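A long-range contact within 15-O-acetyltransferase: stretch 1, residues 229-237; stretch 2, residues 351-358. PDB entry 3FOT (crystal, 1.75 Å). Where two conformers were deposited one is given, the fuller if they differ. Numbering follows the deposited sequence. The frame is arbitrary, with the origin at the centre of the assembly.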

ATOM      1  N   LEU A 229     -20.042  -1.392   4.240  1.00 14.19           N
ATOM      2  CA  LEU A 229     -18.778  -1.906   4.775  1.00 13.79           C
ATOM      3  C   LEU A 229     -18.387  -3.208   4.053  1.00 14.09           C
ATOM      4  O   LEU A 229     -19.243  -4.042   3.733  1.00 13.58           O
ATOM      5  CB  LEU A 229     -18.893  -2.155   6.272  1.00 14.17           C
ATOM      6  CG  LEU A 229     -18.917  -0.976   7.238  1.00 14.03           C
ATOM      7  CD1 LEU A 229     -19.468  -1.400   8.608  1.00 12.02           C
ATOM      8  CD2 LEU A 229     -17.526  -0.334   7.393  1.00 12.82           C
ATOM      9  N   SER A 230     -17.094  -3.372   3.770  1.00 14.54           N
ATOM     10  CA  SER A 230     -16.612  -4.598   3.130  1.00 15.03           C
ATOM     11  C   SER A 230     -16.979  -5.736   4.082  1.00 14.83           C
ATOM     12  O   SER A 230     -16.841  -5.602   5.307  1.00 14.91           O
ATOM     13  CB  SER A 230     -15.083  -4.543   2.888  1.00 15.66           C
ATOM     14  OG  SER A 230     -14.775  -3.596   1.852  1.00 15.91           O
ATOM     15  N   PRO A 231     -17.469  -6.854   3.529  1.00 15.27           N
ATOM     16  CA  PRO A 231     -17.818  -7.955   4.417  1.00 15.29           C
ATOM     17  C   PRO A 231     -16.573  -8.603   5.038  1.00 15.35           C
ATOM     18  O   PRO A 231     -15.447  -8.326   4.571  1.00 14.58           O
ATOM     19  CB  PRO A 231     -18.579  -8.912   3.493  1.00 15.31           C
ATOM     20  CG  PRO A 231     -18.046  -8.637   2.129  1.00 15.75           C
ATOM     21  CD  PRO A 231     -17.748  -7.161   2.114  1.00 15.20           C
ATOM     22  N   PRO A 232     -16.757  -9.412   6.103  1.00 14.94           N
ATOM     23  CA  PRO A 232     -15.582 -10.060   6.679  1.00 15.29           C
ATOM     24  C   PRO A 232     -14.912 -10.988   5.669  1.00 15.07           C
ATOM     25  O   PRO A 232     -15.575 -11.777   4.974  1.00 14.50           O
ATOM     26  CB  PRO A 232     -16.135 -10.818   7.886  1.00 14.97           C
ATOM     27  CG  PRO A 232     -17.471 -10.163   8.189  1.00 15.51           C
ATOM     28  CD  PRO A 232     -17.991  -9.754   6.842  1.00 15.09           C
ATOM     29  N   VAL A 233     -13.592 -10.883   5.580  1.00 15.40           N
ATOM     30  CA  VAL A 233     -12.856 -11.601   4.533  1.00 16.19           C
ATOM     31  C   VAL A 233     -13.105 -13.137   4.618  1.00 17.00           C
ATOM     32  O   VAL A 233     -13.308 -13.817   3.602  1.00 16.72           O
ATOM     33  CB  VAL A 233     -11.337 -11.213   4.569  1.00 16.52           C
ATOM     34  CG1 VAL A 233     -10.725 -11.558   5.930  1.00 14.88           C
ATOM     35  CG2 VAL A 233     -10.580 -11.873   3.449  1.00 17.86           C
ATOM     36  N   VAL A 234     -13.158 -13.652   5.838  1.00 17.23           N
ATOM     37  CA  VAL A 234     -13.331 -15.094   6.055  1.00 19.17           C
ATOM     38  C   VAL A 234     -14.628 -15.615   5.405  1.00 19.56           C
ATOM     39  O   VAL A 234     -14.622 -16.652   4.682  1.00 21.08           O
ATOM     40  CB  VAL A 234     -13.334 -15.404   7.554  1.00 19.38           C
ATOM     41  CG1 VAL A 234     -11.918 -15.319   8.124  1.00 21.19           C
ATOM     42  N   ASP A 235     -15.713 -14.858   5.594  1.00 19.06           N
ATOM     43  CA  ASP A 235     -17.030 -15.212   5.047  1.00 18.35           C
ATOM     44  C   ASP A 235     -17.181 -14.928   3.556  1.00 18.00           C
ATOM     45  O   ASP A 235     -18.175 -15.332   2.939  1.00 18.99           O
ATOM     46  CB  ASP A 235     -18.122 -14.501   5.851  1.00 19.40           C
ATOM     47  CG  ASP A 235     -18.093 -14.897   7.330  1.00 20.56           C
ATOM     48  OD1 ASP A 235     -17.831 -16.085   7.617  1.00 25.09           O
ATOM     49  OD2 ASP A 235     -18.325 -14.044   8.196  1.00 24.31           O
ATOM     50  N   SER A 236     -16.190 -14.255   2.982  1.00 15.22           N
ATOM     51  CA  SER A 236     -16.228 -13.837   1.593  1.00 15.15           C
ATOM     52  C   SER A 236     -15.474 -14.764   0.673  1.00 15.26           C
ATOM     53  O   SER A 236     -15.459 -14.548  -0.545  1.00 16.05           O
ATOM     54  CB  SER A 236     -15.642 -12.419   1.461  1.00 14.79           C
ATOM     55  OG  SER A 236     -16.395 -11.503   2.236  1.00 13.86           O
ATOM     56  N   LEU A 237     -14.852 -15.802   1.236  1.00 14.75           N
ATOM     57  CA  LEU A 237     -14.012 -16.681   0.422  1.00 15.07           C
ATOM     58  C   LEU A 237     -14.823 -17.646  -0.398  1.00 15.14           C
ATOM     59  O   LEU A 237     -15.935 -18.026  -0.019  1.00 14.97           O
ATOM     60  CB  LEU A 237     -13.020 -17.477   1.272  1.00 15.05           C
ATOM     61  CG  LEU A 237     -12.156 -16.744   2.281  1.00 15.49           C
ATOM     62  CD1 LEU A 237     -11.465 -17.759   3.168  1.00 17.87           C
ATOM     63  CD2 LEU A 237     -11.130 -15.880   1.567  1.00 16.35           C
ATOM     64  N   SER A 351     -14.176  -7.617  -6.557  1.00 18.79           N
ATOM     65  CA  SER A 351     -13.803  -6.409  -7.293  0.50 18.34           C
ATOM     66  C   SER A 351     -14.237  -5.116  -6.590  1.00 18.06           C
ATOM     67  O   SER A 351     -13.991  -4.017  -7.097  1.00 18.35           O
ATOM     68  CB  SER A 351     -14.329  -6.466  -8.731  0.50 18.96           C
ATOM     69  OG  SER A 351     -13.617  -7.433  -9.497  0.50 19.31           O
ATOM     70  N   ASN A 352     -14.866  -5.255  -5.431  1.00 16.65           N
ATOM     71  CA  ASN A 352     -15.363  -4.111  -4.661  1.00 16.13           C
ATOM     72  C   ASN A 352     -14.995  -4.200  -3.160  1.00 15.37           C
ATOM     73  O   ASN A 352     -15.828  -3.930  -2.311  1.00 15.90           O
ATOM     74  CB  ASN A 352     -16.897  -4.017  -4.849  1.00 16.58           C
ATOM     75  CG  ASN A 352     -17.482  -2.698  -4.342  1.00 20.37           C
ATOM     76  OD1 ASN A 352     -16.858  -1.632  -4.452  1.00 20.62           O
ATOM     77  ND2 ASN A 352     -18.695  -2.766  -3.801  1.00 20.86           N
ATOM     78  N   PHE A 353     -13.749  -4.574  -2.852  1.00 13.60           N
ATOM     79  CA  PHE A 353     -13.324  -4.900  -1.490  1.00 12.45           C
ATOM     80  C   PHE A 353     -12.247  -3.916  -1.072  1.00 11.91           C
ATOM     81  O   PHE A 353     -11.185  -3.861  -1.695  1.00 11.87           O
ATOM     82  CB  PHE A 353     -12.767  -6.334  -1.391  1.00 12.31           C
ATOM     83  CG  PHE A 353     -12.716  -6.865   0.031  1.00 11.45           C
ATOM     84  CD1 PHE A 353     -13.823  -7.532   0.580  1.00 12.46           C
ATOM     85  CD2 PHE A 353     -11.592  -6.671   0.828  1.00 10.22           C
ATOM     86  CE1 PHE A 353     -13.785  -8.014   1.887  1.00 13.13           C
ATOM     87  CE2 PHE A 353     -11.544  -7.176   2.142  1.00  9.12           C
ATOM     88  CZ  PHE A 353     -12.651  -7.825   2.672  1.00 11.96           C
ATOM     89  N   TYR A 354     -12.537  -3.129  -0.041  1.00 10.98           N
ATOM     90  CA  TYR A 354     -11.666  -2.008   0.349  1.00 10.65           C
ATOM     91  C   TYR A 354     -10.834  -2.265   1.595  1.00 10.50           C
ATOM     92  O   TYR A 354      -9.785  -1.646   1.778  1.00 10.59           O
ATOM     93  CB  TYR A 354     -12.510  -0.729   0.545  1.00 11.02           C
ATOM     94  CG  TYR A 354     -12.931  -0.108  -0.767  1.00 10.49           C
ATOM     95  CD1 TYR A 354     -13.834  -0.763  -1.612  1.00 10.77           C
ATOM     96  CD2 TYR A 354     -12.406   1.115  -1.178  1.00 10.17           C
ATOM     97  CE1 TYR A 354     -14.202  -0.222  -2.820  1.00 11.62           C
ATOM     98  CE2 TYR A 354     -12.793   1.694  -2.392  1.00  9.66           C
ATOM     99  CZ  TYR A 354     -13.689   1.014  -3.210  1.00 10.42           C
ATOM    100  OH  TYR A 354     -14.074   1.550  -4.413  1.00 10.91           O
ATOM    101  N   ALA A 355     -11.299  -3.160   2.466  1.00 10.47           N
ATOM    102  CA  ALA A 355     -10.505  -3.531   3.649  1.00 10.18           C
ATOM    103  C   ALA A 355      -9.285  -4.363   3.207  1.00 10.18           C
ATOM    104  O   ALA A 355      -9.195  -4.757   2.037  1.00  9.80           O
ATOM    105  CB  ALA A 355     -11.373  -4.312   4.660  1.00 10.00           C
ATOM    106  N   MET A 356      -8.356  -4.604   4.131  1.00 10.21           N
ATOM    107  CA  MET A 356      -7.178  -5.434   3.868  1.00 10.75           C
ATOM    108  C   MET A 356      -7.616  -6.762   3.284  1.00 10.94           C
ATOM    109  O   MET A 356      -8.495  -7.414   3.830  1.00 11.33           O
ATOM    110  CB  MET A 356      -6.442  -5.712   5.179  1.00 10.18           C
ATOM    111  CG  MET A 356      -5.190  -6.504   5.044  1.00 12.07           C
ATOM    112  SD  MET A 356      -3.746  -5.444   4.875  1.00 15.75           S
ATOM    113  CE  MET A 356      -3.737  -4.571   6.443  1.00 10.69           C
ATOM    114  N   CYS A 357      -6.972  -7.178   2.200  1.00 12.15           N
ATOM    115  CA  CYS A 357      -7.219  -8.508   1.658  1.00 12.14           C
ATOM    116  C   CYS A 357      -5.895  -8.999   1.095  1.00 12.07           C
ATOM    117  O   CYS A 357      -5.624  -8.874  -0.096  1.00 12.75           O
ATOM    118  CB  CYS A 357      -8.331  -8.513   0.601  1.00 12.82           C
ATOM    119  SG  CYS A 357      -8.679 -10.248   0.097  1.00 14.41           S
ATOM    120  N   GLN A 358      -5.061  -9.501   1.998  1.00 11.71           N
ATOM    121  CA  GLN A 358      -3.689  -9.875   1.671  1.00 12.05           C
ATOM    122  C   GLN A 358      -3.403 -11.293   2.093  1.00 12.22           C
ATOM    123  O   GLN A 358      -3.980 -11.798   3.056  1.00 13.40           O
ATOM    124  CB  GLN A 358      -2.687  -8.956   2.373  1.00 12.55           C
ATOM    125  CG  GLN A 358      -2.815  -7.489   1.914  1.00 13.62           C
ATOM    126  CD  GLN A 358      -2.181  -7.283   0.560  1.00 14.50           C
ATOM    127  OE1 GLN A 358      -0.996  -7.599   0.380  1.00 16.90           O
ATOM    128  NE2 GLN A 358      -2.952  -6.753  -0.408  1.00 14.10           N
TER

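How do the two backbones meet? Neither segment offers a regular helix or strand edge to the other where they touch, so no ladder of backbone hydrogen bonds joins them. The CA atoms of S230 and F353 lie 5.7 Å apart, and farther along those of V233 and C357 are separated by 7.0 Å; between these points the gap is filled largely by side chains. Stretch 1 begins in an extended conformation through its two prolines, then takes helical phi/psi values at 233-235. There it is tied to itself by two bonds, from S236 N to V233 O at 3.0 Å and from S236 OG to P232 O at 2.9 Å, the second carrying the serine hydroxyl back to a backbone carbonyl.

What is the polar link between the stretches? It is a single hydrogen bond, in which the backbone amide Y354 N donates to S230 OG at 3.0 Å. The N-H...O angle of 168° is close to linear, as expected of a well-formed bond. S230 is buried and its CA-to-CB bond points toward stretch 2, which places the hydroxyl within reach of the amide; the same oxygen is also hydrogen-bonded elsewhere in the structure. The side chain of Y354 contributes little here, since its end leads away.

How does the F353 ring fit against stretch 1? Its CA-to-CB bond points sideways, but with chi1 at -162° (t) the end of the side chain comes nearer, and F353 has the largest area covered across the contact. S230 CB sits over one face, 4.0 Å from the ring centroid and 17° off the ring normal, in a CH-pi contact. The same serine thus serves two purposes: its methylene packs on the aromatic ring while its hydroxyl accepts the amide bond from the next residue, Y354. At the ring edge, near its plane, P231 O approaches F353 CE1 to 3.2 Å, so a carbonyl oxygen meets the rim of the ring, where the C-H groups lie, rather than its electron-rich face.

Which apolar contacts complete the packing? P231 CD lies 4.1 Å from F353 CE1. V233, buried and pointing toward stretch 2, touches two residues: its CB is 4.1 Å from F353 CZ, and its CG2 is 4.2 Å from C357 SG. It therefore extends the packing from the phenylalanine ring to the cysteine sulfur. Beside the hydrogen bond, A355 CB comes within 4.1 Å of S230 CB. The whole contact is compact, burying 281 Å² summed over both sides.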